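Packaging protein UL32 (Human herpesvirus 8 type M, PDB 6XF9) probably acts in directing new capsids to nuclear replication compartments, and so in genome cleavage and packaging, and forms a pentameric ring whose subunits bind zinc. Local coordinates at residues D[126-131]-D[280-285]. Sequence-based numbering, arbitrary orientation.
With ZN (zinc ion), chain O.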
# COMPACT_ATOMS: atom_id res chain seq x y z
N ASP D 126 17.27 21.20 32.31
CA ASP D 126 18.70 21.20 32.00
C ASP D 126 19.44 20.11 32.77
O ASP D 126 20.35 19.46 32.22
CB ASP D 126 19.32 22.56 32.30
CG ASP D 126 18.67 23.68 31.52
OD1 ASP D 126 18.69 23.60 30.27
OD2 ASP D 126 18.16 24.64 32.16
N LEU D 127 19.07 19.91 34.04
CA LEU D 127 19.61 18.81 34.84
C LEU D 127 19.21 17.46 34.27
O LEU D 127 20.03 16.53 34.21
CB LEU D 127 19.14 18.94 36.29
CG LEU D 127 19.60 20.21 37.00
CD1 LEU D 127 18.90 20.36 38.34
CD2 LEU D 127 21.10 20.25 37.18
N GLN D 128 17.93 17.29 33.92
CA GLN D 128 17.45 16.04 33.32
C GLN D 128 18.18 15.72 32.02
O GLN D 128 18.58 14.57 31.78
CB GLN D 128 15.97 16.16 33.04
CG GLN D 128 15.10 16.14 34.25
CD GLN D 128 13.65 15.95 33.87
OE1 GLN D 128 13.21 14.83 33.63
NE2 GLN D 128 12.91 17.05 33.75
N LEU D 129 18.32 16.71 31.14
CA LEU D 129 18.98 16.47 29.85
C LEU D 129 20.45 16.10 30.05
O LEU D 129 20.97 15.20 29.37
CB LEU D 129 18.84 17.70 28.95
CG LEU D 129 17.49 17.92 28.24
CD1 LEU D 129 17.43 19.27 27.55
CD2 LEU D 129 17.30 16.82 27.19
N HIS D 130 21.14 16.80 30.96
CA HIS D 130 22.58 16.57 31.12
C HIS D 130 22.87 15.27 31.86
O HIS D 130 23.70 14.47 31.42
CB HIS D 130 23.23 17.76 31.83
CG HIS D 130 24.69 17.56 32.09
ND1 HIS D 130 25.65 17.77 31.13
CD2 HIS D 130 25.36 17.19 33.21
CE1 HIS D 130 26.84 17.52 31.64
NE2 HIS D 130 26.69 17.16 32.90
N PHE D 131 22.18 15.02 32.96
CA PHE D 131 22.54 13.90 33.81
C PHE D 131 21.78 12.62 33.50
O PHE D 131 22.25 11.54 33.89
CB PHE D 131 22.33 14.27 35.28
CG PHE D 131 23.35 15.23 35.81
CD1 PHE D 131 24.64 14.83 36.02
CD2 PHE D 131 23.01 16.54 36.09
CE1 PHE D 131 25.58 15.71 36.49
CE2 PHE D 131 23.94 17.42 36.56
CZ PHE D 131 25.24 17.00 36.76
N MET D 280 10.60 18.89 36.55
CA MET D 280 11.81 18.17 36.89
C MET D 280 11.69 16.66 36.68
O MET D 280 12.66 15.93 36.95
CB MET D 280 12.20 18.43 38.34
CG MET D 280 12.80 19.78 38.58
SD MET D 280 12.85 20.07 40.34
CE MET D 280 14.25 19.08 40.85
N HIS D 281 10.57 16.19 36.21
CA HIS D 281 10.17 14.82 35.95
C HIS D 281 10.23 14.56 34.45
O HIS D 281 10.09 15.49 33.65
CB HIS D 281 8.75 14.58 36.46
CG HIS D 281 8.38 13.14 36.56
ND1 HIS D 281 8.00 12.39 35.48
CD2 HIS D 281 8.33 12.31 37.64
CE1 HIS D 281 7.76 11.15 35.87
NE2 HIS D 281 7.95 11.08 37.17
N PRO D 282 10.45 13.32 34.00
CA PRO D 282 10.56 13.07 32.55
C PRO D 282 9.32 13.43 31.72
O PRO D 282 9.46 13.76 30.53
CB PRO D 282 10.88 11.57 32.47
CG PRO D 282 10.82 11.04 33.93
CD PRO D 282 11.08 12.23 34.77
N THR D 283 8.11 13.34 32.27
CA THR D 283 6.92 13.57 31.47
C THR D 283 6.44 15.03 31.46
O THR D 283 5.47 15.34 30.75
CB THR D 283 5.80 12.66 31.96
OG1 THR D 283 5.35 13.13 33.22
CG2 THR D 283 6.31 11.24 32.14
N LEU D 284 7.06 15.92 32.23
CA LEU D 284 6.79 17.35 32.15
C LEU D 284 5.33 17.69 32.42
O LEU D 284 4.77 18.61 31.82
CB LEU D 284 7.23 17.91 30.79
CG LEU D 284 8.73 17.73 30.59
CD1 LEU D 284 9.22 18.33 29.27
CD2 LEU D 284 9.44 18.35 31.76
N GLY D 285 4.68 16.94 33.30
CA GLY D 285 3.30 17.22 33.67
C GLY D 285 2.77 16.09 34.52
O GLY D 285 3.36 15.02 34.63
ZN ZN O . 25.57 18.47 29.20
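The side-chain amide of Gln128 has the Met280–His281 peptide group lying nearly parallel over one face, with Met280 O 3.2 Å from Gln128 CD; beyond its end, OE1 and NE2 reach the His281–Pro282 link, which lies somewhat off the amide plane. The His281 ring carries Pro282 CD on one face, towards the rim, and Thr283 N in plane at its edge, donating weakly to ND1. On the helix, one face of the Phe131 ring has His130 CD2 over its centre. Glutamine suits the crossing because its chain, extended beyond CG, carries an amide from the helix to the loop backbone. Its NE2 gives His281 O a weak hydrogen bond of 3.2 Å, bent to 139°. Helix 124-133 meets the loop in the buried interior, while its opposite side serves a zinc site of three cysteines and one histidine: a chi1 of 177°, with CG opposite the backbone N, swings the His130 imidazole out from the helix, and ND1 binds zinc alongside Cys52, Cys55 and Cys136. Gln128 OE1 faces another acceptor, His281 O, at 3.2 Å, and a proline nitrogen, Pro282 N, with no hydrogen to offer. The loop 280-285 holds a type I turn from His281 to Leu284, whose second position suits the fixed phi of Pro282; His281 O also accepts a weak bond from Leu284 N. Thr92 of helix 89-106 touches Gln128 and hydrogen-bonds Met280 O.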